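Local coordinates for protein succinate--CoA ligase subunit alpha (Campylobacter jejuni, PDB 6MEL) that probably serves as the alpha subunit of a ligase, joining a Rossmann-like CoA-binding domain to a CoA-ligase domain in one chain, at residues 66-72 against 90-96; 118-123 against 180-186; 148-154 against 203-209; 195-201 against 225-229; 219-223 against 265-271. All coordinates share one frame; numbering follows the deposited sequence.

Contact 1 (66-72 against 90-96); sequences ADVSLIF and IKLAVVI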
# COMPACT_ATOMS: atom_id res chain seq x y z
N ALA A 66 -4.49 -6.16 32.15
CA ALA A 66 -4.36 -5.22 30.99
C ALA A 66 -5.45 -5.52 29.94
O ALA A 66 -5.76 -6.68 29.73
CB ALA A 66 -3.00 -5.38 30.36
N ASP A 67 -6.02 -4.49 29.31
CA ASP A 67 -6.92 -4.73 28.20
C ASP A 67 -6.52 -3.93 26.96
O ASP A 67 -7.29 -3.85 26.00
CB ASP A 67 -8.39 -4.58 28.60
CG ASP A 67 -8.81 -3.19 29.03
OD1 ASP A 67 -7.99 -2.26 28.93
OD2 ASP A 67 -9.94 -3.09 29.51
N VAL A 68 -5.29 -3.40 26.97
CA VAL A 68 -4.74 -2.73 25.83
C VAL A 68 -3.40 -3.38 25.51
O VAL A 68 -2.63 -3.60 26.39
CB VAL A 68 -4.61 -1.22 26.08
CG1 VAL A 68 -4.06 -0.52 24.86
CG2 VAL A 68 -5.96 -0.62 26.48
N SER A 69 -3.16 -3.69 24.23
CA SER A 69 -1.91 -4.26 23.81
C SER A 69 -1.26 -3.41 22.72
O SER A 69 -1.94 -2.85 21.81
CB SER A 69 -2.12 -5.68 23.32
OG SER A 69 -0.87 -6.25 22.97
N LEU A 70 0.06 -3.37 22.76
CA LEU A 70 0.90 -2.65 21.79
C LEU A 70 1.77 -3.71 21.10
O LEU A 70 2.57 -4.42 21.76
CB LEU A 70 1.73 -1.61 22.53
CG LEU A 70 2.81 -0.88 21.71
CD1 LEU A 70 2.24 -0.15 20.52
CD2 LEU A 70 3.52 0.12 22.60
N ILE A 71 1.60 -3.84 19.78
CA ILE A 71 2.12 -4.99 19.02
C ILE A 71 3.25 -4.57 18.08
O ILE A 71 3.05 -3.78 17.14
CB ILE A 71 0.98 -5.67 18.26
CG1 ILE A 71 -0.13 -6.11 19.23
CG2 ILE A 71 1.52 -6.80 17.41
CD1 ILE A 71 -1.24 -6.89 18.61
N PHE A 72 4.43 -5.16 18.31
CA PHE A 72 5.66 -4.88 17.55
C PHE A 72 6.17 -6.11 16.80
O PHE A 72 7.25 -6.03 16.20
CB PHE A 72 6.82 -4.45 18.46
CG PHE A 72 6.72 -3.03 18.96
CD1 PHE A 72 7.03 -1.97 18.12
CD2 PHE A 72 6.33 -2.75 20.27
CE1 PHE A 72 6.95 -0.65 18.56
CE2 PHE A 72 6.24 -1.42 20.71
CZ PHE A 72 6.54 -0.39 19.86
N ILE A 90 -8.32 -8.80 25.06
CA ILE A 90 -7.87 -7.43 24.79
C ILE A 90 -8.97 -6.62 24.09
O ILE A 90 -9.63 -7.14 23.22
CB ILE A 90 -6.56 -7.44 23.99
CG1 ILE A 90 -5.44 -8.13 24.77
CG2 ILE A 90 -6.16 -6.03 23.56
CD1 ILE A 90 -5.04 -7.40 26.06
N LYS A 91 -9.12 -5.34 24.48
CA LYS A 91 -10.17 -4.48 23.95
C LYS A 91 -9.65 -3.50 22.89
O LYS A 91 -10.40 -3.05 22.06
CB LYS A 91 -10.86 -3.72 25.08
CG LYS A 91 -11.64 -4.64 26.03
CD LYS A 91 -12.57 -5.62 25.32
CE LYS A 91 -13.04 -6.78 26.19
NZ LYS A 91 -13.38 -7.97 25.37
N LEU A 92 -8.36 -3.23 22.89
CA LEU A 92 -7.71 -2.31 21.96
C LEU A 92 -6.29 -2.83 21.71
O LEU A 92 -5.52 -3.02 22.63
CB LEU A 92 -7.67 -0.88 22.55
CG LEU A 92 -6.98 0.14 21.64
CD1 LEU A 92 -7.79 0.37 20.37
CD2 LEU A 92 -6.77 1.48 22.33
N ALA A 93 -5.98 -3.11 20.44
CA ALA A 93 -4.67 -3.54 20.01
C ALA A 93 -4.12 -2.50 19.03
O ALA A 93 -4.74 -2.23 18.00
CB ALA A 93 -4.74 -4.90 19.35
N VAL A 94 -2.95 -1.97 19.38
CA VAL A 94 -2.26 -1.01 18.59
C VAL A 94 -1.15 -1.72 17.83
O VAL A 94 -0.22 -2.26 18.43
CB VAL A 94 -1.72 0.12 19.49
CG1 VAL A 94 -1.01 1.17 18.67
CG2 VAL A 94 -2.81 0.76 20.33
N VAL A 95 -1.23 -1.74 16.50
CA VAL A 95 -0.33 -2.60 15.72
C VAL A 95 0.59 -1.70 14.86
O VAL A 95 0.13 -1.10 13.91
CB VAL A 95 -1.11 -3.59 14.83
CG1 VAL A 95 -0.17 -4.51 14.08
CG2 VAL A 95 -2.16 -4.37 15.60
N ILE A 96 1.88 -1.71 15.17
CA ILE A 96 2.84 -0.82 14.54
C ILE A 96 3.31 -1.35 13.19
O ILE A 96 3.45 -0.56 12.24
CB ILE A 96 4.04 -0.59 15.47
CG1 ILE A 96 3.60 -0.03 16.82
CG2 ILE A 96 5.09 0.28 14.79
CD1 ILE A 96 2.72 1.20 16.75

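Contact 2 (118-123 against 180-186); sequences KIIGPN and GDPIIGL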
# COMPACT_ATOMS: atom_id res chain seq x y z
N LYS A 118 -11.05 -3.61 19.33
CA LYS A 118 -10.74 -2.62 18.33
C LYS A 118 -9.26 -2.68 18.01
O LYS A 118 -8.44 -3.03 18.86
CB LYS A 118 -11.10 -1.24 18.88
CG LYS A 118 -12.55 -1.07 19.32
CD LYS A 118 -12.57 0.11 20.32
CE LYS A 118 -13.79 1.00 20.25
NZ LYS A 118 -14.81 0.54 21.22
N ILE A 119 -8.92 -2.27 16.79
CA ILE A 119 -7.54 -2.24 16.32
C ILE A 119 -7.20 -0.81 15.89
O ILE A 119 -8.03 -0.10 15.31
CB ILE A 119 -7.38 -3.21 15.14
CG1 ILE A 119 -7.59 -4.68 15.53
CG2 ILE A 119 -6.05 -3.01 14.44
CD1 ILE A 119 -7.98 -5.56 14.36
N ILE A 120 -5.96 -0.42 16.16
CA ILE A 120 -5.33 0.75 15.58
C ILE A 120 -4.13 0.26 14.79
O ILE A 120 -3.23 -0.33 15.34
CB ILE A 120 -4.93 1.78 16.65
CG1 ILE A 120 -6.17 2.35 17.35
CG2 ILE A 120 -4.04 2.86 16.10
CD1 ILE A 120 -5.86 3.16 18.60
N GLY A 121 -4.18 0.49 13.49
CA GLY A 121 -3.15 0.02 12.57
C GLY A 121 -3.73 -1.05 11.65
O GLY A 121 -4.95 -1.11 11.44
N PRO A 122 -2.91 -1.90 11.01
CA PRO A 122 -1.48 -1.95 11.20
C PRO A 122 -0.75 -0.89 10.38
O PRO A 122 -1.40 -0.03 9.78
CB PRO A 122 -1.14 -3.37 10.71
CG PRO A 122 -2.12 -3.60 9.59
CD PRO A 122 -3.39 -2.92 10.05
N ASN A 123 0.58 -0.94 10.38
CA ASN A 123 1.43 -0.03 9.58
C ASN A 123 1.15 1.42 10.02
O ASN A 123 0.75 2.29 9.21
CB ASN A 123 1.19 -0.17 8.07
CG ASN A 123 2.21 0.61 7.26
OD1 ASN A 123 3.18 1.09 7.82
ND2 ASN A 123 1.97 0.77 5.97
N GLY A 180 -1.43 2.81 7.17
CA GLY A 180 -1.26 3.02 5.73
C GLY A 180 -1.59 1.78 4.88
O GLY A 180 -1.27 1.74 3.70
N ASP A 181 -2.21 0.77 5.49
CA ASP A 181 -2.51 -0.49 4.80
C ASP A 181 -3.93 -0.44 4.23
O ASP A 181 -4.76 0.42 4.56
CB ASP A 181 -2.31 -1.68 5.74
CG ASP A 181 -0.86 -2.06 5.93
OD1 ASP A 181 0.01 -1.43 5.30
OD2 ASP A 181 -0.61 -3.04 6.69
N PRO A 182 -4.26 -1.35 3.30
CA PRO A 182 -5.58 -1.36 2.68
C PRO A 182 -6.70 -1.76 3.64
O PRO A 182 -7.82 -1.28 3.50
CB PRO A 182 -5.46 -2.40 1.54
CG PRO A 182 -4.00 -2.81 1.47
CD PRO A 182 -3.37 -2.38 2.77
N ILE A 183 -6.39 -2.64 4.58
CA ILE A 183 -7.31 -2.92 5.70
C ILE A 183 -6.68 -2.42 7.01
O ILE A 183 -5.57 -2.84 7.35
CB ILE A 183 -7.60 -4.42 5.80
CG1 ILE A 183 -8.20 -5.01 4.52
CG2 ILE A 183 -8.47 -4.73 7.01
CD1 ILE A 183 -8.37 -6.53 4.62
N ILE A 184 -7.41 -1.56 7.73
CA ILE A 184 -7.01 -1.02 8.98
C ILE A 184 -8.17 -1.18 9.94
O ILE A 184 -9.19 -1.76 9.59
CB ILE A 184 -6.57 0.45 8.83
CG1 ILE A 184 -7.66 1.31 8.17
CG2 ILE A 184 -5.25 0.57 8.06
CD1 ILE A 184 -7.42 2.79 8.31
N GLY A 185 -7.99 -0.71 11.17
CA GLY A 185 -8.99 -0.84 12.19
C GLY A 185 -9.83 0.41 12.32
O GLY A 185 -10.50 0.82 11.35
N LEU A 186 -9.83 0.99 13.51
CA LEU A 186 -10.53 2.24 13.74
C LEU A 186 -10.05 3.28 12.71
O LEU A 186 -8.84 3.39 12.39
CB LEU A 186 -10.24 2.75 15.15
CG LEU A 186 -10.74 1.90 16.31
CD1 LEU A 186 -10.27 2.49 17.63
CD2 LEU A 186 -12.25 1.76 16.31
O HOH W 1 -6.66 1.73 12.40

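Contact 3 (148-154 against 203-209); sequences VGLISKS and AIVMIGE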
# COMPACT_ATOMS: atom_id res chain seq x y z
N VAL A 148 -6.59 20.16 20.12
CA VAL A 148 -6.72 19.65 18.73
C VAL A 148 -6.51 18.13 18.67
O VAL A 148 -5.48 17.64 19.04
CB VAL A 148 -5.81 20.40 17.75
CG1 VAL A 148 -6.03 19.93 16.32
CG2 VAL A 148 -6.04 21.91 17.84
N GLY A 149 -7.53 17.41 18.20
CA GLY A 149 -7.43 15.98 17.92
C GLY A 149 -6.80 15.77 16.55
O GLY A 149 -6.91 16.66 15.67
N LEU A 150 -6.16 14.61 16.37
CA LEU A 150 -5.44 14.29 15.11
C LEU A 150 -5.75 12.84 14.72
O LEU A 150 -5.58 11.95 15.55
CB LEU A 150 -3.98 14.48 15.48
CG LEU A 150 -2.93 14.72 14.42
CD1 LEU A 150 -3.47 15.31 13.14
CD2 LEU A 150 -1.82 15.58 15.01
N ILE A 151 -6.17 12.60 13.48
CA ILE A 151 -6.36 11.27 12.94
C ILE A 151 -5.58 11.20 11.64
O ILE A 151 -5.81 12.04 10.80
CB ILE A 151 -7.84 10.96 12.67
CG1 ILE A 151 -8.73 11.25 13.88
CG2 ILE A 151 -8.02 9.53 12.18
CD1 ILE A 151 -10.17 11.48 13.50
N SER A 152 -4.66 10.23 11.50
CA SER A 152 -3.74 10.24 10.34
C SER A 152 -3.41 8.82 9.85
O SER A 152 -3.06 7.95 10.64
CB SER A 152 -2.50 10.99 10.69
OG SER A 152 -1.59 11.02 9.61
N LYS A 153 -3.42 8.66 8.52
CA LYS A 153 -2.98 7.45 7.88
C LYS A 153 -1.45 7.41 7.74
O LYS A 153 -0.89 6.39 7.20
CB LYS A 153 -3.57 7.34 6.48
CG LYS A 153 -4.97 6.75 6.33
CD LYS A 153 -5.40 6.79 4.89
CE LYS A 153 -6.74 6.15 4.67
NZ LYS A 153 -7.14 6.18 3.25
N SER A 154 -0.75 8.44 8.21
CA SER A 154 0.72 8.44 8.08
C SER A 154 1.45 8.62 9.43
O SER A 154 0.83 8.75 10.50
CB SER A 154 1.22 9.40 7.04
OG SER A 154 0.37 10.47 6.83
N ALA A 203 -11.32 20.84 18.09
CA ALA A 203 -11.20 20.77 16.64
C ALA A 203 -10.42 19.50 16.31
O ALA A 203 -9.68 19.01 17.14
CB ALA A 203 -10.49 21.99 16.14
N ILE A 204 -10.64 18.97 15.11
CA ILE A 204 -9.96 17.77 14.68
C ILE A 204 -9.27 18.01 13.34
O ILE A 204 -9.89 18.56 12.41
CB ILE A 204 -10.93 16.59 14.58
CG1 ILE A 204 -11.70 16.36 15.88
CG2 ILE A 204 -10.18 15.35 14.18
CD1 ILE A 204 -13.12 16.79 15.82
N VAL A 205 -8.01 17.58 13.25
CA VAL A 205 -7.29 17.48 11.99
C VAL A 205 -7.34 16.02 11.52
O VAL A 205 -6.92 15.12 12.24
CB VAL A 205 -5.84 17.94 12.15
CG1 VAL A 205 -5.03 17.76 10.87
CG2 VAL A 205 -5.76 19.39 12.64
N MET A 206 -7.81 15.80 10.29
CA MET A 206 -7.77 14.50 9.65
C MET A 206 -6.77 14.56 8.49
O MET A 206 -6.79 15.48 7.67
CB MET A 206 -9.17 14.00 9.21
CG MET A 206 -9.87 14.88 8.21
SD MET A 206 -11.47 14.18 7.75
CE MET A 206 -11.02 12.95 6.53
N ILE A 207 -5.84 13.61 8.49
CA ILE A 207 -4.79 13.49 7.47
C ILE A 207 -5.03 12.17 6.73
O ILE A 207 -5.01 11.12 7.36
CB ILE A 207 -3.37 13.51 8.05
CG1 ILE A 207 -3.11 14.64 9.04
CG2 ILE A 207 -2.36 13.52 6.91
CD1 ILE A 207 -3.02 16.00 8.39
N GLY A 208 -5.26 12.27 5.41
CA GLY A 208 -5.52 11.11 4.62
C GLY A 208 -4.53 11.01 3.49
O GLY A 208 -3.57 11.79 3.43
N GLU A 209 -4.79 10.04 2.62
CA GLU A 209 -4.04 9.86 1.41
C GLU A 209 -4.85 9.07 0.39
O GLU A 209 -5.93 8.58 0.68
CB GLU A 209 -2.67 9.24 1.71
CG GLU A 209 -2.70 7.87 2.33
CD GLU A 209 -1.37 7.41 2.95
OE1 GLU A 209 -0.74 8.21 3.64
OE2 GLU A 209 -0.99 6.23 2.73
O HOH W 2 -1.67 10.30 5.23

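Contact 4 (195-201 against 225-229); sequences FQKDDET and NISKP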
# COMPACT_ATOMS: atom_id res chain seq x y z
N PHE A 195 -13.94 11.98 19.45
CA PHE A 195 -13.46 13.37 19.64
C PHE A 195 -14.65 14.32 19.87
O PHE A 195 -14.55 15.28 20.62
CB PHE A 195 -12.60 13.85 18.46
CG PHE A 195 -11.17 13.37 18.48
CD1 PHE A 195 -10.35 13.60 19.58
CD2 PHE A 195 -10.63 12.70 17.40
CE1 PHE A 195 -9.04 13.17 19.59
CE2 PHE A 195 -9.30 12.28 17.42
CZ PHE A 195 -8.52 12.50 18.52
N GLN A 196 -15.77 14.05 19.23
CA GLN A 196 -16.97 14.86 19.37
C GLN A 196 -17.47 14.77 20.82
O GLN A 196 -17.91 15.75 21.36
CB GLN A 196 -18.03 14.37 18.38
CG GLN A 196 -19.38 15.08 18.48
CD GLN A 196 -19.28 16.53 18.08
OE1 GLN A 196 -18.68 16.88 17.06
NE2 GLN A 196 -19.84 17.41 18.89
N LYS A 197 -17.35 13.59 21.44
CA LYS A 197 -17.74 13.37 22.85
C LYS A 197 -16.67 13.83 23.85
O LYS A 197 -16.95 13.82 25.00
CB LYS A 197 -17.95 11.88 23.13
CG LYS A 197 -19.10 11.21 22.38
CD LYS A 197 -19.39 9.83 22.92
CE LYS A 197 -18.75 8.72 22.12
NZ LYS A 197 -19.65 8.31 21.01
N ASP A 198 -15.44 14.12 23.43
CA ASP A 198 -14.35 14.50 24.31
C ASP A 198 -14.40 16.02 24.48
O ASP A 198 -14.12 16.80 23.53
CB ASP A 198 -12.99 14.04 23.75
CG ASP A 198 -11.81 14.66 24.48
OD1 ASP A 198 -12.03 15.02 25.62
OD2 ASP A 198 -10.69 14.78 23.88
N ASP A 199 -14.74 16.46 25.70
CA ASP A 199 -14.86 17.89 26.01
C ASP A 199 -13.52 18.63 25.86
O ASP A 199 -13.54 19.76 25.59
CB ASP A 199 -15.41 18.14 27.41
CG ASP A 199 -16.89 17.83 27.55
OD1 ASP A 199 -17.54 17.59 26.52
OD2 ASP A 199 -17.37 17.81 28.70
N GLU A 200 -12.37 17.95 26.01
CA GLU A 200 -11.07 18.61 25.88
C GLU A 200 -10.75 18.88 24.40
O GLU A 200 -9.82 19.60 24.12
CB GLU A 200 -9.94 17.78 26.50
CG GLU A 200 -10.23 17.28 27.92
CD GLU A 200 -10.67 18.41 28.84
OE1 GLU A 200 -9.90 19.37 28.94
OE2 GLU A 200 -11.83 18.37 29.38
N THR A 201 -11.46 18.25 23.45
CA THR A 201 -11.11 18.47 22.06
C THR A 201 -12.05 19.52 21.46
O THR A 201 -13.27 19.38 21.57
CB THR A 201 -11.10 17.14 21.29
OG1 THR A 201 -10.09 16.26 21.81
CG2 THR A 201 -10.88 17.37 19.82
N ASN A 225 -22.97 14.31 11.62
CA ASN A 225 -22.79 13.83 13.00
C ASN A 225 -21.79 14.65 13.81
O ASN A 225 -21.76 14.50 15.01
CB ASN A 225 -22.34 12.37 13.03
CG ASN A 225 -23.36 11.46 12.41
OD1 ASN A 225 -24.30 11.06 13.07
ND2 ASN A 225 -23.24 11.19 11.13
N ILE A 226 -20.91 15.42 13.17
CA ILE A 226 -19.78 16.02 13.87
C ILE A 226 -19.92 17.54 13.76
O ILE A 226 -19.74 18.10 12.69
CB ILE A 226 -18.45 15.53 13.24
CG1 ILE A 226 -18.38 14.00 13.18
CG2 ILE A 226 -17.26 16.10 13.98
CD1 ILE A 226 -18.24 13.33 14.53
N SER A 227 -20.15 18.21 14.89
CA SER A 227 -20.32 19.66 14.85
C SER A 227 -19.01 20.40 15.17
O SER A 227 -18.87 21.58 14.89
CB SER A 227 -21.46 20.07 15.77
OG SER A 227 -21.10 19.75 17.10
N LYS A 228 -18.04 19.72 15.79
CA LYS A 228 -16.72 20.32 15.95
C LYS A 228 -16.07 20.51 14.59
O LYS A 228 -16.28 19.71 13.67
CB LYS A 228 -15.83 19.47 16.88
CG LYS A 228 -16.41 19.39 18.28
CD LYS A 228 -15.57 18.70 19.32
CE LYS A 228 -16.31 18.64 20.65
NZ LYS A 228 -15.62 17.72 21.60
N PRO A 229 -15.33 21.62 14.39
CA PRO A 229 -14.64 21.87 13.13
C PRO A 229 -13.59 20.80 12.81
O PRO A 229 -12.86 20.35 13.71
CB PRO A 229 -13.92 23.22 13.30
CG PRO A 229 -14.41 23.77 14.62
CD PRO A 229 -15.13 22.68 15.38
O HOH W 3 -17.55 17.43 23.66

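Contact 5 (219-223 against 265-271); sequences AKFIK and ALKSYGI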
# COMPACT_ATOMS: atom_id res chain seq x y z
N ALA A 219 -16.96 12.37 4.74
CA ALA A 219 -17.39 13.75 4.51
C ALA A 219 -18.87 13.92 4.90
O ALA A 219 -19.24 14.77 5.69
CB ALA A 219 -17.14 14.12 3.10
N LYS A 220 -19.72 13.04 4.38
CA LYS A 220 -21.13 13.10 4.67
C LYS A 220 -21.36 12.81 6.16
O LYS A 220 -22.16 13.47 6.80
CB LYS A 220 -21.87 12.05 3.85
CG LYS A 220 -23.37 12.13 4.00
CD LYS A 220 -24.01 10.88 3.51
CE LYS A 220 -25.06 11.18 2.47
NZ LYS A 220 -26.06 10.09 2.50
N PHE A 221 -20.64 11.82 6.67
CA PHE A 221 -20.72 11.48 8.05
C PHE A 221 -20.43 12.71 8.92
O PHE A 221 -21.11 12.90 9.93
CB PHE A 221 -19.77 10.33 8.37
CG PHE A 221 -19.71 9.99 9.83
CD1 PHE A 221 -20.59 9.08 10.38
CD2 PHE A 221 -18.81 10.64 10.66
CE1 PHE A 221 -20.55 8.80 11.74
CE2 PHE A 221 -18.77 10.36 12.02
CZ PHE A 221 -19.64 9.44 12.55
N ILE A 222 -19.39 13.48 8.60
CA ILE A 222 -19.04 14.70 9.36
C ILE A 222 -20.24 15.68 9.35
O ILE A 222 -20.70 16.16 10.40
CB ILE A 222 -17.73 15.32 8.84
CG1 ILE A 222 -16.52 14.49 9.29
CG2 ILE A 222 -17.58 16.77 9.29
CD1 ILE A 222 -15.33 14.64 8.40
N LYS A 223 -20.75 15.96 8.15
CA LYS A 223 -21.87 16.88 8.01
C LYS A 223 -23.02 16.47 8.94
O LYS A 223 -23.56 17.29 9.61
CB LYS A 223 -22.35 16.88 6.56
CG LYS A 223 -23.51 17.84 6.28
CD LYS A 223 -23.09 19.27 6.48
CE LYS A 223 -24.10 20.22 5.87
NZ LYS A 223 -24.16 21.48 6.64
N ALA A 265 -15.06 15.99 -2.11
CA ALA A 265 -16.17 15.50 -1.28
C ALA A 265 -16.13 16.22 0.08
O ALA A 265 -17.14 16.67 0.58
CB ALA A 265 -16.09 14.01 -1.09
N LEU A 266 -14.95 16.27 0.69
CA LEU A 266 -14.81 16.89 2.01
C LEU A 266 -15.20 18.38 1.95
O LEU A 266 -15.92 18.89 2.80
CB LEU A 266 -13.37 16.69 2.48
CG LEU A 266 -13.04 15.28 2.94
CD1 LEU A 266 -11.54 15.10 3.05
CD2 LEU A 266 -13.72 14.98 4.26
N LYS A 267 -14.72 19.07 0.92
CA LYS A 267 -15.01 20.50 0.74
C LYS A 267 -16.53 20.74 0.61
O LYS A 267 -17.08 21.61 1.29
CB LYS A 267 -14.27 21.02 -0.49
CG LYS A 267 -14.45 22.51 -0.72
CD LYS A 267 -13.63 23.06 -1.88
CE LYS A 267 -13.40 24.55 -1.74
NZ LYS A 267 -12.25 24.80 -0.83
N SER A 268 -17.22 19.92 -0.18
CA SER A 268 -18.63 20.12 -0.46
C SER A 268 -19.48 19.83 0.79
O SER A 268 -20.59 20.28 0.88
CB SER A 268 -19.07 19.27 -1.62
OG SER A 268 -19.22 17.92 -1.18
N TYR A 269 -18.96 19.08 1.77
CA TYR A 269 -19.71 18.82 3.00
C TYR A 269 -19.28 19.76 4.12
O TYR A 269 -19.67 19.51 5.28
CB TYR A 269 -19.59 17.35 3.40
CG TYR A 269 -20.58 16.48 2.67
CD1 TYR A 269 -20.20 15.59 1.69
CD2 TYR A 269 -21.94 16.61 2.94
CE1 TYR A 269 -21.13 14.80 1.03
CE2 TYR A 269 -22.88 15.82 2.31
CZ TYR A 269 -22.48 14.93 1.34
OH TYR A 269 -23.44 14.18 0.74
N GLY A 270 -18.50 20.80 3.81
CA GLY A 270 -18.15 21.88 4.80
C GLY A 270 -16.85 21.64 5.57
O GLY A 270 -16.49 22.44 6.44
N ILE A 271 -16.11 20.54 5.28
CA ILE A 271 -14.80 20.33 5.97
C ILE A 271 -13.83 21.43 5.51
O ILE A 271 -13.87 21.89 4.35
CB ILE A 271 -14.27 18.90 5.72
CG1 ILE A 271 -15.08 17.84 6.48
CG2 ILE A 271 -12.78 18.80 6.05
CD1 ILE A 271 -16.53 17.68 6.03

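Contact 1 (66-72 against 90-96)
The carbonyl oxygen of Asp67 takes two backbone N-H groups where the strands begin: Lys91 N binds Asp67 O at 2.8 Å, and Leu92 N adds a longer, weak bond. Onward, Ser69 N bonds to Leu92 O, Val94 N to Ser69 O, Ile71 N to Val94 O and Ile96 N to Ile71 O. This is the parallel ladder of a beta-alpha-beta unit in the Rossmann-like CoA-binding domain, strands 68-71 and 92-95 being linked through helix 78-87. That helix packs on Val95, on the face where Ile71 CD1 lies 4.1 Å from Ala93 CB and 4.0 Å from Val95 CG2. An extended chi2 of -175° carries the Ile71 methyl across to both. Ser69, on the same face, turns its hydroxyl to Gln14 of strand 10-14. On the other face Leu70 CD1 meets Val94 CG1 at 4.0 Å; beyond the strand end it also reaches Ile96 CG1 at 3.9 Å. Ile96 runs alongside Phe72, its CG1 lying 3.8 Å from Phe72 CE1.

Contact 2 (118-123 against 180-186)
Ile119 O receives Leu186 N in a backbone bond of 2.8 Å, and through it strand 118-120, at the edge of the Rossmann-like sheet, meets the loop that leads into helix 188-197 of the ligase part. Gly185 CA, which carries no side chain, lies 3.3 Å from the same Ile119 O in a CA-H...O contact. Beside this pair the Leu186 side chain crosses Lys118 and Ile120 at a slant, its CD1 being 4.0 Å from Lys118 CB and nearly as close to Ile120 CG1. Further along, Gly185 N makes a weak bond to Gly121 O. A water joins the two backbones here: it accepts from Gly121 N and lies 2.7 Å from Leu186 O, with more acceptors within reach than protons to give. The peptide before Pro122 is cis; beyond it the Asn123 carbonyl oxygen accepts from Gly180 N. The Asn123 amide, extended from its backbone N by a chi1 of -171°, is turned about 50° from the Asp181 carboxylate; its ND2 meets Asp181 OD1 at 3.0 Å from above the carboxylate plane, while Asp181 OD2 lies 3.3 Å from Pro122 CG. In the next shell, Pro182 and Ile183 are touched by side chains of another protein chain of the assembly. Pro122 packs on Met105 of helix 102-115, and from the same helix Lys109 NZ bonds to Ile184 O.

Contact 3 (148-154 against 203-209)
Leu150 and Val205 lie side by side and point the same way, with Leu150 CD1 3.7 Å from Val205 CB. Val148 crosses Val205 at a slant on the same face, its CG1 reaching Val205 CG2 at 3.7 Å, and helix 156-167 packs over Val148 and Leu150. On the reverse face the Ile151 and Ile204 side chains cross at a slant, with Ile151 CD1 3.9 Å from Ile204 CG2, beneath Tyr188 and Phe195 of helix 188-197. Strands 148-152 and 203-209 are thus a central parallel pair of the ligase domain's sheet, sandwiched by helices and joined by five backbone bonds from Gly149 N to Ala203 O through to Lys153 N to Ile207 O. Past the last rung the chemistry turns polar. Ser152 OG accepts Ser154 N at 3.1 Å, closing an ST turn, and also bonds to Thr158. Lys153, extended beyond CG, passes obliquely over Glu209 with its CD 3.9 Å from Glu209 CG; its ammonium forms a salt bridge with Glu215 instead. Glu209, its CG wedged between backbone N and carbonyl carbon (chi1 62°), points OE1 at a water 2.8 Å away that also contacts Ser154 OG, while OE2 accepts a bond from His247. Lys153 and Glu209 therefore touch through their aliphatic parts, and separate polar partners fix the ends of the two chains.

Contact 4 (195-201 against 225-229)
Lys228 NZ is held by backbone carbonyls of the opposite segment, bonding to Phe195 O at 2.8 Å, to Thr201 O at 2.9 Å and to Gln196 O at 3.0 Å. The Phe195 bond lies in the carbonyl plane, whereas the ammonium stands 60° above the carbonyl plane of the Gln196 backbone, the least well directed of the three. A water accepts from NZ as well and donates to Asp199 OD1; the ammonium then has more acceptors than protons, and at least one proton must be shared. The lysine chain is extended beyond CG. Gln196 OE1 takes two backbone donors: Lys228 N approaches on a lone pair at 3.2 Å, nearly straight at 175°, and Ser227 N comes from above the amide plane at 2.9 Å. At the other end of the amide, NE2 makes a weak bond to Ser227 OG. Asp198 OD1 accepts Glu200 N in an Asx turn within the type I turn of residues 198-201, and Asp198 OD2 takes Thr201 OG1 at 2.6 Å and also Ser2 N. The two loops lead from helices 188-197 and 214-225 into the neighbouring parallel strands 203-209 and 230-235, as in successive beta-alpha-beta crossovers of an alpha/beta domain.

Contact 5 (219-223 against 265-271)
Ala219 sits where the two segments come closest, with its CA 4.8 Å from Leu266 CA. The small methyl is packed from several sides: Ala219 CB lies 3.6 Å from Ala265 O, 3.7 Å from Leu266 CD2 and beside Tyr269 CD1. One turn deeper, Ile222 and Ile271 cross at about a right angle, with Ile222 CG2 3.5 Å from Ile271 CD1. This buried half rests on the sheet of the ligase domain, for Leu266 and Ile271 touch strand 230-235 and both Leu266 and Ile222 touch Met206. The outer half faces solvent, and its looseness lies in two exposed lysines, Lys220 and Lys223, whose ends lead away from the contact. Tyr269 itself is well packed there, flat against the backbone: Lys220 CA stands 3.8 Å above the Tyr269 ring centroid, 1° off the normal, a CH-pi contact. The Lys220 chain continues alongside the ring toward its hydroxyl, whereas Lys223 crosses it, with its CB 3.7 Å from Tyr269 CD2. The ring is placed by the way helix 259-268 ends, in a Schellman motif with Gly270 as the C-prime residue. Leu266 O there accepts Ile271 N and Tyr269 N from opposite faces of its carbonyl plane. No hydrogen bond passes between 219-223 and 265-271, and the two segments are joined by van der Waals and CH-pi contact.

Overall arrangement
Contacts 1 and 2 follow one another across the Rossmann-like sheet: strand 92-95 pairs with strand 118-120, Val95 N lying 2.7 Å from Ile120 O. Contact 2 then bridges to the ligase half, its centre about 14 Å from that of contact 3. Contacts 3, 4 and 5 form one connected group there. Contact 4 meets the start of strand 203-209, where Ile204 N is 3.0 Å from Pro229 O, and Phe195 packs on Gly149. Contact 5 reaches contact 3 through Met206, which touches Ile222 and Leu266, and meets contact 4 where Phe221 packs on Ile226. Contacts 1 and 5 are the farthest apart, with centres about 31 Å from each other.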